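PDB 5K3H: acyl-coenzyme A oxidase acox-1.1 from Caenorhabditis elegans, which catalyses the FAD-dependent desaturation of acyl-CoA to (2E)-enoyl-CoA, reducing oxygen to hydrogen peroxide, in the first step of peroxisomal beta-oxidation. Local coordinates for residues R343-I348 with K606-A611; P476-D481 with D585-S590; G486-Y491 with L566-V571; E574-A579 with T591-V596. All coordinates share one frame; numbering follows the deposited sequence.

How the contacts relate
In this helical region contact 1 lies nearest the centre of the chain, about 21 Å from it between centres, and contact 2 farthest, about 35 Å. Along the chain contact 1 encloses the rest, contact 3 falls within the span of contact 2, contacts 2 and 4 interleave, and contact 3 closes before contact 4 opens. Centres are about 10 Å apart for contacts 2 and 4 and about 27 Å for contacts 1 and 2. Q592 ties contact 4 to the loop of contact 2. Helix 557-577 is shared: helix 338-367, helix 590-616 and the start of helix 489-515 pack on it, and the two loops of contact 2 lie over its C-terminal end through I480 and M588 on L575.

Contact 1: residues R343-I348 with K606-A611; sequences RLFPFI and KIRPNA
Helix 338-367, which carries FAD-binding residues such as R343, meets helix 590-616 where segments 343-348 and 606-611 cross at 77°, their axes 10.7 Å apart, and a single aromatic ring does most of the work. Along 606-611 the first residue to touch is I607. Its CG2 branch, anti to the backbone N, lies over one face of the F345 ring, 4.0 Å from F345 CG, while the two side chains slide past each other in opposite directions. One residue on, R608 offers its backbone and the root of its side chain: R608 CA is 3.8 Å from F345 CE2. The chain of R608 then bends at chi2 (-92°) and leads its guanidinium away to salt bridges with E336 and E19. A turn later comes A611, whose small CB approaches the ring obliquely, 3.5 Å from F345 CE1. I348 adds its extended CD1 tip, 4.2 Å from A611 CB. The ring owes its position to chi1 of -61°, which sets CG anti to the carbonyl carbon and beside the backbone N. With no hydrogen bond between the segments, the junction rests on apolar contact, and the charge of R608 is paid for elsewhere.

Contact 2: residues P476-D481 with D585-S590; sequences PTSLID and DGFMSS
Two loops without regular structure come together here, their backbones nearest at T477 and F587, whose CA atoms are 4.5 Å apart. One hydrogen bond joins them: S478 N donates to F587 O over 2.9 Å, nearly straight at 165° and in the carbonyl plane. The same residue F587 also takes up the other loop with its side chain. Its CG stands anti to the backbone N (chi1 -165°), which swings the ring beneath the T477-S478 peptide. S478 N sits over the ring centre and T477 C nearer the rim, each 3.4 Å above the ring plane, so the peptide group packs on the face of the aromatic. S478 CB continues the cover, 3.5 Å from F587 CE2, and meets M588 CG at 3.9 Å. The hydroxyl of S478 is engaged by T494, on helix 489-515, and the F587 ring is stacked with H497 of the same helix. Within 585-590, D585 OD1 accepts from F587 N at 3.1 Å, reached from above the carboxylate plane, and D585 OD2 is bonded to H497. The connection between helices 579-584 and 590-616 is therefore made of two classical elements, an Asx turn begun by D585 and an N-cap at S589, with a peptide-on-aromatic contact joining it to the loop ahead of helix 489-515.

Contact 3: residues G486-Y491 with L566-V571; sequences GGITEY and LLHLHV
I488 forms the apolar centre of this helix-to-helix junction in the C-terminal helical domain, where the N-cap turn of helix 489-515 is laid against the middle of helix 557-577. Its CG1, set anti to the carbonyl carbon, meets L567 CD2 tip to tip at 3.5 Å. The terminal CD1 reaches equally close to V571 CG2, also at 3.5 Å, so that one isoleucine touches two residues a turn apart. V571 has a second task: its CG2, in the crowded position between backbone N and carbonyl carbon, lies over a face of Y491 as a CH-pi contact, 4.0 Å from the ring centroid, the two side chains crossing at about a right angle. The phenol oxygen of Y491 is bonded to N572. Further out, I488 CD1 lies over a face of the H568 ring in a CH-pi contact, 3.5 Å from the centroid. Both ring nitrogens face carbonyl oxygens, ND1 that of S564 and NE2 that of G487, which would favour a doubly protonated, positive imidazole if both bonds are made. The bond from H568 NE2 to G487 O, 3.2 Å long, is bent to 138°, and the donor stands above the carbonyl plane.

Contact 4: residues E574-A579 with T591-V596; sequences ELLDVA and TQLDYV
Near its C-terminal end, helix 557-577 faces the first turns of helix 590-616, with 6.9 Å between L576 CA and V596 CA; V578 ends the first helix, and the chain comes back through helix 579-584 and the loop that follows. Leucine, valine and alanine methyls make the contact. L576 and L593 both carry CG anti to the backbone N (chi1 -155° and -157°) and cross at about a right angle, with L576 CD1 3.8 Å from L593 CD1. That same L593 methyl also rests on A579, its CD1 3.7 Å from A579 CB, so L593 reaches past the helix end onto the residue that follows the break. On the other flank L575 crosses V596 in the same perpendicular manner. Here L575 CD2 meets V596 CG2 at 3.9 Å, the valine branch that stands anti to the carbonyl carbon. V596 CG1, anti to the backbone N, is 4.3 Å from L576 CB. The buried carboxylate of E574 is paired with R540 and R350, whereas D594 forms salt bridges with R597 and with K505 of the second subunit. That subunit also packs on the methyls themselves, A579 touching its T580 and L576 its R533, an ATP-binding residue, so the apolar contact between the two helices extends into the dimer interface beside a nucleotide site.

Contact 1: residues R343-I348 with K606-A611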
loop_
_atom_site.group_PDB
_atom_site.type_symbol
_atom_site.label_atom_id
_atom_site.label_comp_id
_atom_site.label_asym_id
_atom_site.label_seq_id
_atom_site.Cartn_x
_atom_site.Cartn_y
_atom_site.Cartn_z
ATOM N N ARG B 343 16.019 -3.715 1.270
ATOM C CA ARG B 343 14.613 -3.524 0.941
ATOM C C ARG B 343 14.287 -3.886 -0.509
ATOM O O ARG B 343 13.119 -3.797 -0.906
ATOM C CB ARG B 343 14.203 -2.072 1.244
ATOM C CG ARG B 343 14.517 -1.092 0.130
ATOM C CD ARG B 343 14.482 0.340 0.613
ATOM N NE ARG B 343 13.276 0.619 1.359
ATOM C CZ ARG B 343 12.928 1.827 1.801
ATOM N NH1 ARG B 343 13.714 2.876 1.560
ATOM N NH2 ARG B 343 11.793 1.980 2.491
ATOM N N LEU B 344 15.273 -4.324 -1.296
ATOM C CA LEU B 344 15.061 -4.742 -2.675
ATOM C C LEU B 344 15.409 -6.205 -2.908
ATOM O O LEU B 344 14.578 -6.950 -3.446
ATOM C CB LEU B 344 15.906 -3.865 -3.634
ATOM C CG LEU B 344 15.637 -2.362 -3.863
ATOM C CD1 LEU B 344 16.731 -1.826 -4.724
ATOM C CD2 LEU B 344 14.261 -2.070 -4.506
ATOM N N PHE B 345 16.632 -6.639 -2.547
ATOM C CA PHE B 345 17.145 -7.932 -3.002
ATOM C C PHE B 345 16.358 -9.108 -2.426
ATOM O O PHE B 345 16.189 -10.115 -3.124
ATOM C CB PHE B 345 18.631 -8.111 -2.678
ATOM C CG PHE B 345 19.539 -7.094 -3.327
ATOM C CD1 PHE B 345 19.079 -6.257 -4.337
ATOM C CD2 PHE B 345 20.845 -6.918 -2.853
ATOM C CE1 PHE B 345 19.914 -5.300 -4.892
ATOM C CE2 PHE B 345 21.671 -5.978 -3.397
ATOM C CZ PHE B 345 21.213 -5.163 -4.419
ATOM N N PRO B 346 15.882 -9.066 -1.177
ATOM C CA PRO B 346 15.073 -10.191 -0.707
ATOM C C PRO B 346 13.801 -10.391 -1.510
ATOM O O PRO B 346 13.260 -11.501 -1.512
ATOM C CB PRO B 346 14.785 -9.830 0.760
ATOM C CG PRO B 346 15.910 -8.943 1.176
ATOM C CD PRO B 346 16.167 -8.125 -0.066
ATOM N N PHE B 347 13.299 -9.354 -2.171
ATOM C CA PHE B 347 12.093 -9.447 -2.980
ATOM C C PHE B 347 12.389 -9.855 -4.410
ATOM O O PHE B 347 11.501 -10.382 -5.092
ATOM C CB PHE B 347 11.356 -8.114 -2.940
ATOM C CG PHE B 347 10.960 -7.724 -1.546
ATOM C CD1 PHE B 347 9.912 -8.360 -0.904
ATOM C CD2 PHE B 347 11.687 -6.767 -0.844
ATOM C CE1 PHE B 347 9.582 -8.025 0.388
ATOM C CE2 PHE B 347 11.346 -6.425 0.467
ATOM C CZ PHE B 347 10.300 -7.052 1.073
ATOM N N ILE B 348 13.618 -9.648 -4.877
ATOM C CA ILE B 348 14.017 -10.322 -6.103
ATOM C C ILE B 348 13.945 -11.821 -5.887
ATOM O O ILE B 348 13.359 -12.555 -6.697
ATOM C CB ILE B 348 15.426 -9.888 -6.542
ATOM C CG1 ILE B 348 15.482 -8.358 -6.663
ATOM C CG2 ILE B 348 15.781 -10.612 -7.852
ATOM C CD1 ILE B 348 16.866 -7.763 -7.019
ATOM N N LYS B 606 26.632 -10.277 -2.023
ATOM C CA LYS B 606 26.886 -11.274 -3.057
ATOM C C LYS B 606 25.915 -11.118 -4.220
ATOM O O LYS B 606 26.283 -11.330 -5.390
ATOM C CB LYS B 606 26.802 -12.678 -2.439
ATOM C CG LYS B 606 27.272 -13.783 -3.365
ATOM C CD LYS B 606 28.777 -13.971 -3.182
ATOM C CE LYS B 606 29.415 -14.678 -4.340
ATOM N NZ LYS B 606 28.522 -15.717 -4.883
ATOM N N ILE B 607 24.666 -10.744 -3.921
ATOM C CA ILE B 607 23.648 -10.615 -4.955
ATOM C C ILE B 607 23.878 -9.351 -5.786
ATOM O O ILE B 607 23.615 -9.341 -7.001
ATOM C CB ILE B 607 22.260 -10.605 -4.287
ATOM C CG1 ILE B 607 21.900 -11.989 -3.722
ATOM C CG2 ILE B 607 21.192 -10.134 -5.265
ATOM C CD1 ILE B 607 21.771 -13.051 -4.754
ATOM N N ARG B 608 24.443 -8.300 -5.175
ATOM C CA ARG B 608 24.478 -6.979 -5.805
ATOM C C ARG B 608 24.995 -6.970 -7.247
ATOM O O ARG B 608 24.257 -6.494 -8.129
ATOM C CB ARG B 608 25.285 -6.027 -4.910
ATOM C CG ARG B 608 25.253 -4.562 -5.320
ATOM C CD ARG B 608 26.402 -4.247 -6.228
ATOM N NE ARG B 608 26.447 -2.869 -6.716
ATOM C CZ ARG B 608 26.977 -1.853 -6.020
ATOM N NH1 ARG B 608 27.451 -2.056 -4.792
ATOM N NH2 ARG B 608 27.031 -0.630 -6.544
ATOM N N PRO B 609 26.187 -7.500 -7.573
ATOM C CA PRO B 609 26.654 -7.430 -8.974
ATOM C C PRO B 609 25.714 -8.097 -9.957
ATOM O O PRO B 609 25.757 -7.791 -11.156
ATOM C CB PRO B 609 28.001 -8.166 -8.948
ATOM C CG PRO B 609 28.342 -8.372 -7.551
ATOM C CD PRO B 609 27.126 -8.239 -6.710
ATOM N N ASN B 610 24.872 -9.007 -9.491
ATOM C CA ASN B 610 23.951 -9.717 -10.351
ATOM C C ASN B 610 22.541 -9.173 -10.251
ATOM O O ASN B 610 21.650 -9.679 -10.947
ATOM C CB ASN B 610 23.944 -11.213 -10.009
ATOM C CG ASN B 610 25.004 -11.981 -10.753
ATOM O OD1 ASN B 610 25.344 -11.648 -11.906
ATOM N ND2 ASN B 610 25.543 -13.010 -10.112
ATOM N N ALA B 611 22.311 -8.185 -9.380
ATOM C CA ALA B 611 20.934 -7.799 -9.052
ATOM C C ALA B 611 20.207 -7.222 -10.271
ATOM O O ALA B 611 19.073 -7.617 -10.565
ATOM C CB ALA B 611 20.910 -6.825 -7.873
#

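Contact 2: residues P476-D481 with D585-S590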
loop_
_atom_site.group_PDB
_atom_site.type_symbol
_atom_site.label_atom_id
_atom_site.label_comp_id
_atom_site.label_asym_id
_atom_site.label_seq_id
_atom_site.Cartn_x
_atom_site.Cartn_y
_atom_site.Cartn_z
ATOM N N PRO B 476 16.858 -32.425 18.179
ATOM C CA PRO B 476 16.751 -31.528 19.342
ATOM C C PRO B 476 16.881 -30.055 18.981
ATOM O O PRO B 476 16.174 -29.218 19.554
ATOM C CB PRO B 476 17.896 -31.993 20.256
ATOM C CG PRO B 476 18.275 -33.323 19.778
ATOM C CD PRO B 476 17.934 -33.417 18.335
ATOM N N THR B 477 17.764 -29.697 18.050
ATOM C CA THR B 477 17.940 -28.295 17.692
ATOM C C THR B 477 18.090 -28.177 16.185
ATOM O O THR B 477 18.253 -29.171 15.469
ATOM C CB THR B 477 19.198 -27.687 18.320
ATOM O OG1 THR B 477 20.348 -28.421 17.854
ATOM C CG2 THR B 477 19.134 -27.733 19.845
ATOM N N SER B 478 18.161 -26.941 15.725
ATOM C CA SER B 478 18.484 -26.701 14.331
ATOM C C SER B 478 19.973 -26.944 14.147
ATOM O O SER B 478 20.769 -26.709 15.061
ATOM C CB SER B 478 18.120 -25.269 13.925
ATOM O OG SER B 478 18.488 -25.012 12.573
ATOM N N LEU B 479 20.352 -27.449 12.975
ATOM C CA LEU B 479 21.758 -27.729 12.713
ATOM C C LEU B 479 22.365 -26.679 11.792
ATOM O O LEU B 479 23.386 -26.924 11.145
ATOM C CB LEU B 479 21.928 -29.151 12.149
ATOM C CG LEU B 479 21.544 -30.344 13.054
ATOM C CD1 LEU B 479 21.682 -31.695 12.371
ATOM C CD2 LEU B 479 22.388 -30.351 14.321
ATOM N N ILE B 480 21.763 -25.494 11.750
ATOM C CA ILE B 480 22.326 -24.397 10.984
ATOM C C ILE B 480 23.586 -23.917 11.695
ATOM O O ILE B 480 23.558 -23.592 12.892
ATOM C CB ILE B 480 21.286 -23.274 10.834
ATOM C CG1 ILE B 480 20.171 -23.695 9.870
ATOM C CG2 ILE B 480 21.932 -21.970 10.392
ATOM C CD1 ILE B 480 19.028 -22.686 9.821
ATOM N N ASP B 481 24.699 -23.881 10.965
ATOM C CA ASP B 481 25.998 -23.450 11.481
ATOM C C ASP B 481 26.543 -24.430 12.517
ATOM O O ASP B 481 27.296 -24.042 13.420
ATOM C CB ASP B 481 25.944 -22.031 12.079
ATOM C CG ASP B 481 27.348 -21.450 12.351
ATOM O OD1 ASP B 481 28.265 -21.769 11.560
ATOM O OD2 ASP B 481 27.547 -20.706 13.354
ATOM N N ASP B 585 10.831 -22.433 21.432
ATOM C CA ASP B 585 11.091 -23.697 22.090
ATOM C C ASP B 585 12.586 -23.999 22.231
ATOM O O ASP B 585 12.947 -25.140 22.534
ATOM C CB ASP B 585 10.434 -24.817 21.298
ATOM C CG ASP B 585 10.950 -24.891 19.880
ATOM O OD1 ASP B 585 11.603 -23.936 19.428
ATOM O OD2 ASP B 585 10.740 -25.924 19.217
ATOM N N GLY B 586 13.451 -23.000 22.053
ATOM C CA GLY B 586 14.882 -23.233 22.028
ATOM C C GLY B 586 15.410 -24.021 20.845
ATOM O O GLY B 586 16.549 -24.491 20.881
ATOM N N PHE B 587 14.632 -24.161 19.775
ATOM C CA PHE B 587 15.128 -24.899 18.616
ATOM C C PHE B 587 16.315 -24.184 17.979
ATOM O O PHE B 587 17.194 -24.834 17.401
ATOM C CB PHE B 587 14.006 -25.132 17.602
ATOM C CG PHE B 587 14.337 -26.176 16.574
ATOM C CD1 PHE B 587 14.313 -27.531 16.918
ATOM C CD2 PHE B 587 14.684 -25.825 15.266
ATOM C CE1 PHE B 587 14.617 -28.518 15.982
ATOM C CE2 PHE B 587 14.998 -26.819 14.319
ATOM C CZ PHE B 587 14.965 -28.159 14.680
ATOM N N MET B 588 16.316 -22.849 17.988
ATOM C CA MET B 588 17.477 -22.039 17.605
ATOM C C MET B 588 18.002 -21.235 18.793
ATOM O O MET B 588 17.240 -20.768 19.648
ATOM C CB MET B 588 17.150 -21.059 16.461
ATOM C CG MET B 588 17.309 -21.628 15.065
ATOM S SD MET B 588 17.018 -20.479 13.668
ATOM C CE MET B 588 18.362 -19.308 13.751
ATOM N N SER B 589 19.310 -21.038 18.809
ATOM C CA SER B 589 19.957 -20.182 19.790
ATOM C C SER B 589 20.153 -18.778 19.223
ATOM O O SER B 589 20.050 -18.534 18.014
ATOM C CB SER B 589 21.310 -20.751 20.182
ATOM O OG SER B 589 22.107 -20.861 19.006
ATOM N N SER B 590 20.456 -17.850 20.129
ATOM C CA SER B 590 20.834 -16.503 19.726
ATOM C C SER B 590 22.042 -16.528 18.794
ATOM O O SER B 590 22.126 -15.735 17.848
ATOM C CB SER B 590 21.113 -15.658 20.969
ATOM O OG SER B 590 21.498 -14.338 20.611
#

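Contact 3: residues G486-Y491 with L566-V571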
loop_
_atom_site.group_PDB
_atom_site.type_symbol
_atom_site.label_atom_id
_atom_site.label_comp_id
_atom_site.label_asym_id
_atom_site.label_seq_id
_atom_site.Cartn_x
_atom_site.Cartn_y
_atom_site.Cartn_z
ATOM N N GLY B 486 26.772 -27.160 2.859
ATOM C CA GLY B 486 26.982 -26.533 1.567
ATOM C C GLY B 486 25.753 -26.460 0.686
ATOM O O GLY B 486 25.870 -26.069 -0.486
ATOM N N GLY B 487 24.589 -26.857 1.210
ATOM C CA GLY B 487 23.300 -26.665 0.585
ATOM C C GLY B 487 22.370 -25.856 1.473
ATOM O O GLY B 487 22.788 -24.883 2.107
ATOM N N ILE B 488 21.122 -26.316 1.585
ATOM C CA ILE B 488 20.050 -25.604 2.274
ATOM C C ILE B 488 19.261 -26.494 3.231
ATOM O O ILE B 488 18.439 -25.987 4.008
ATOM C CB ILE B 488 19.128 -24.960 1.204
ATOM C CG1 ILE B 488 19.834 -23.758 0.564
ATOM C CG2 ILE B 488 17.730 -24.566 1.683
ATOM C CD1 ILE B 488 20.202 -22.693 1.581
ATOM N N THR B 489 19.552 -27.800 3.270
ATOM C CA THR B 489 18.652 -28.730 3.940
ATOM C C THR B 489 18.523 -28.452 5.425
ATOM O O THR B 489 17.468 -28.731 5.999
ATOM C CB THR B 489 19.098 -30.180 3.695
ATOM O OG1 THR B 489 20.314 -30.450 4.398
ATOM C CG2 THR B 489 19.340 -30.413 2.196
ATOM N N GLU B 490 19.525 -27.851 6.067
ATOM C CA GLU B 490 19.290 -27.503 7.464
ATOM C C GLU B 490 18.263 -26.378 7.608
ATOM O O GLU B 490 17.489 -26.376 8.576
ATOM C CB GLU B 490 20.594 -27.156 8.177
ATOM C CG GLU B 490 21.626 -28.292 8.171
ATOM C CD GLU B 490 21.039 -29.644 8.577
ATOM O OE1 GLU B 490 21.500 -30.657 8.035
ATOM O OE2 GLU B 490 20.128 -29.709 9.441
ATOM N N TYR B 491 18.204 -25.441 6.647
ATOM C CA TYR B 491 17.157 -24.413 6.656
ATOM C C TYR B 491 15.784 -25.019 6.379
ATOM O O TYR B 491 14.788 -24.634 6.998
ATOM C CB TYR B 491 17.465 -23.319 5.624
ATOM C CG TYR B 491 18.592 -22.398 6.007
ATOM C CD1 TYR B 491 19.908 -22.739 5.734
ATOM C CD2 TYR B 491 18.341 -21.190 6.647
ATOM C CE1 TYR B 491 20.973 -21.899 6.108
ATOM C CE2 TYR B 491 19.384 -20.334 7.021
ATOM C CZ TYR B 491 20.708 -20.688 6.746
ATOM O OH TYR B 491 21.751 -19.843 7.100
ATOM N N LEU B 566 20.693 -16.446 -4.776
ATOM C CA LEU B 566 19.357 -15.932 -4.483
ATOM C C LEU B 566 18.683 -16.775 -3.426
ATOM O O LEU B 566 18.101 -16.235 -2.474
ATOM C CB LEU B 566 18.471 -15.933 -5.739
ATOM C CG LEU B 566 18.084 -14.616 -6.393
ATOM C CD1 LEU B 566 16.830 -14.754 -7.236
ATOM C CD2 LEU B 566 17.910 -13.564 -5.343
ATOM N N LEU B 567 18.779 -18.108 -3.567
ATOM C CA LEU B 567 18.112 -19.017 -2.638
ATOM C C LEU B 567 18.649 -18.864 -1.224
ATOM O O LEU B 567 17.876 -18.871 -0.255
ATOM C CB LEU B 567 18.293 -20.460 -3.097
ATOM C CG LEU B 567 17.837 -21.486 -2.052
ATOM C CD1 LEU B 567 16.322 -21.489 -1.789
ATOM C CD2 LEU B 567 18.337 -22.846 -2.455
ATOM N N HIS B 568 19.972 -18.700 -1.089
ATOM C CA HIS B 568 20.570 -18.536 0.232
ATOM C C HIS B 568 20.146 -17.233 0.872
ATOM O O HIS B 568 19.999 -17.171 2.098
ATOM C CB HIS B 568 22.092 -18.597 0.166
ATOM C CG HIS B 568 22.637 -19.980 0.233
ATOM N ND1 HIS B 568 22.831 -20.762 -0.890
ATOM C CD2 HIS B 568 22.950 -20.756 1.297
ATOM C CE1 HIS B 568 23.285 -21.945 -0.520
ATOM N NE2 HIS B 568 23.361 -21.968 0.803
ATOM N N LEU B 569 19.991 -16.172 0.073
ATOM C CA LEU B 569 19.403 -14.936 0.595
ATOM C C LEU B 569 17.978 -15.172 1.086
ATOM O O LEU B 569 17.605 -14.758 2.195
ATOM C CB LEU B 569 19.406 -13.858 -0.487
ATOM C CG LEU B 569 18.787 -12.499 -0.133
ATOM C CD1 LEU B 569 19.512 -11.844 1.060
ATOM C CD2 LEU B 569 18.792 -11.587 -1.338
ATOM N N HIS B 570 17.179 -15.867 0.269
ATOM C CA HIS B 570 15.785 -16.137 0.596
ATOM C C HIS B 570 15.657 -16.868 1.929
ATOM O O HIS B 570 14.912 -16.435 2.819
ATOM C CB HIS B 570 15.153 -16.941 -0.552
ATOM C CG HIS B 570 13.669 -17.149 -0.431
ATOM N ND1 HIS B 570 12.765 -16.109 -0.417
ATOM C CD2 HIS B 570 12.933 -18.285 -0.362
ATOM C CE1 HIS B 570 11.540 -16.592 -0.314
ATOM N NE2 HIS B 570 11.614 -17.910 -0.285
ATOM N N VAL B 571 16.354 -17.995 2.089
ATOM C CA VAL B 571 16.128 -18.780 3.303
ATOM C C VAL B 571 16.592 -18.015 4.543
ATOM O O VAL B 571 15.953 -18.093 5.596
ATOM C CB VAL B 571 16.793 -20.168 3.193
ATOM C CG1 VAL B 571 16.135 -20.995 2.100
ATOM C CG2 VAL B 571 18.302 -20.030 2.924
#

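Contact 4: residues E574-A579 with T591-V596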
loop_
_atom_site.group_PDB
_atom_site.type_symbol
_atom_site.label_atom_id
_atom_site.label_comp_id
_atom_site.label_asym_id
_atom_site.label_seq_id
_atom_site.Cartn_x
_atom_site.Cartn_y
_atom_site.Cartn_z
ATOM N N GLU B 574 13.861 -15.073 5.034
ATOM C CA GLU B 574 12.597 -15.628 5.494
ATOM C C GLU B 574 12.734 -16.225 6.889
ATOM O O GLU B 574 11.809 -16.125 7.701
ATOM C CB GLU B 574 12.094 -16.669 4.492
ATOM C CG GLU B 574 11.842 -16.119 3.079
ATOM C CD GLU B 574 10.763 -15.031 3.041
ATOM O OE1 GLU B 574 9.733 -15.193 3.745
ATOM O OE2 GLU B 574 10.927 -14.018 2.300
ATOM N N LEU B 575 13.873 -16.853 7.197
ATOM C CA LEU B 575 14.049 -17.399 8.544
ATOM C C LEU B 575 14.157 -16.293 9.588
ATOM O O LEU B 575 13.555 -16.393 10.664
ATOM C CB LEU B 575 15.268 -18.321 8.611
ATOM C CG LEU B 575 15.569 -18.975 9.980
ATOM C CD1 LEU B 575 14.346 -19.743 10.569
ATOM C CD2 LEU B 575 16.829 -19.879 9.887
ATOM N N LEU B 576 14.916 -15.231 9.304
ATOM C CA LEU B 576 14.948 -14.106 10.234
ATOM C C LEU B 576 13.556 -13.531 10.430
ATOM O O LEU B 576 13.210 -13.107 11.538
ATOM C CB LEU B 576 15.921 -13.036 9.741
ATOM C CG LEU B 576 16.571 -12.068 10.748
ATOM C CD1 LEU B 576 17.354 -12.771 11.856
ATOM C CD2 LEU B 576 17.484 -11.111 10.003
ATOM N N ASP B 577 12.730 -13.563 9.377
ATOM C CA ASP B 577 11.382 -13.011 9.442
ATOM C C ASP B 577 10.489 -13.751 10.419
ATOM O O ASP B 577 9.615 -13.130 11.033
ATOM C CB ASP B 577 10.738 -13.050 8.061
ATOM C CG ASP B 577 9.467 -12.221 7.986
ATOM O OD1 ASP B 577 9.436 -11.168 8.650
ATOM O OD2 ASP B 577 8.503 -12.627 7.284
ATOM N N VAL B 578 10.667 -15.067 10.564
ATOM C CA VAL B 578 9.815 -15.884 11.432
ATOM C C VAL B 578 10.620 -16.414 12.625
ATOM O O VAL B 578 10.383 -17.531 13.112
ATOM C CB VAL B 578 9.168 -17.024 10.624
ATOM C CG1 VAL B 578 8.348 -16.445 9.487
ATOM C CG2 VAL B 578 10.219 -18.000 10.090
ATOM N N ALA B 579 11.590 -15.604 13.083
ATOM C CA ALA B 579 12.564 -16.031 14.082
ATOM C C ALA B 579 11.917 -16.404 15.412
ATOM O O ALA B 579 12.390 -17.320 16.100
ATOM C CB ALA B 579 13.606 -14.931 14.284
ATOM N N THR B 591 23.010 -17.406 19.070
ATOM C CA THR B 591 24.186 -17.519 18.211
ATOM C C THR B 591 23.820 -17.943 16.793
ATOM O O THR B 591 24.343 -17.392 15.821
ATOM C CB THR B 591 25.176 -18.503 18.821
ATOM O OG1 THR B 591 25.777 -17.897 19.965
ATOM C CG2 THR B 591 26.262 -18.843 17.826
ATOM N N GLN B 592 22.939 -18.928 16.651
ATOM C CA GLN B 592 22.497 -19.324 15.320
ATOM C C GLN B 592 21.726 -18.213 14.629
ATOM O O GLN B 592 21.814 -18.068 13.410
ATOM C CB GLN B 592 21.625 -20.573 15.407
ATOM C CG GLN B 592 22.392 -21.847 15.642
ATOM C CD GLN B 592 21.473 -23.009 15.877
ATOM O OE1 GLN B 592 20.585 -22.942 16.736
ATOM N NE2 GLN B 592 21.686 -24.100 15.143
ATOM N N LEU B 593 20.967 -17.422 15.381
ATOM C CA LEU B 593 20.261 -16.308 14.769
ATOM C C LEU B 593 21.232 -15.228 14.335
ATOM O O LEU B 593 20.996 -14.556 13.330
ATOM C CB LEU B 593 19.203 -15.750 15.725
ATOM C CG LEU B 593 18.047 -14.974 15.085
ATOM C CD1 LEU B 593 17.236 -15.837 14.092
ATOM C CD2 LEU B 593 17.134 -14.332 16.162
ATOM N N ASP B 594 22.323 -15.034 15.081
ATOM C CA ASP B 594 23.368 -14.115 14.641
ATOM C C ASP B 594 24.059 -14.616 13.378
ATOM O O ASP B 594 24.460 -13.819 12.528
ATOM C CB ASP B 594 24.383 -13.917 15.765
ATOM C CG ASP B 594 23.839 -13.053 16.900
ATOM O OD1 ASP B 594 22.857 -12.292 16.666
ATOM O OD2 ASP B 594 24.409 -13.133 18.021
ATOM N N TYR B 595 24.236 -15.931 13.247
ATOM C CA TYR B 595 24.745 -16.482 11.995
ATOM C C TYR B 595 23.814 -16.136 10.849
ATOM O O TYR B 595 24.262 -15.716 9.778
ATOM C CB TYR B 595 24.917 -17.999 12.117
ATOM C CG TYR B 595 25.281 -18.739 10.824
ATOM C CD1 TYR B 595 26.605 -18.958 10.459
ATOM C CD2 TYR B 595 24.289 -19.245 9.986
ATOM C CE1 TYR B 595 26.930 -19.638 9.290
ATOM C CE2 TYR B 595 24.607 -19.927 8.816
ATOM C CZ TYR B 595 25.925 -20.120 8.470
ATOM O OH TYR B 595 26.215 -20.806 7.297
ATOM N N VAL B 596 22.505 -16.260 11.078
ATOM C CA VAL B 596 21.524 -16.019 10.029
ATOM C C VAL B 596 21.587 -14.566 9.572
ATOM O O VAL B 596 21.515 -14.282 8.373
ATOM C CB VAL B 596 20.114 -16.411 10.523
ATOM C CG1 VAL B 596 19.057 -16.007 9.510
ATOM C CG2 VAL B 596 20.041 -17.911 10.780
#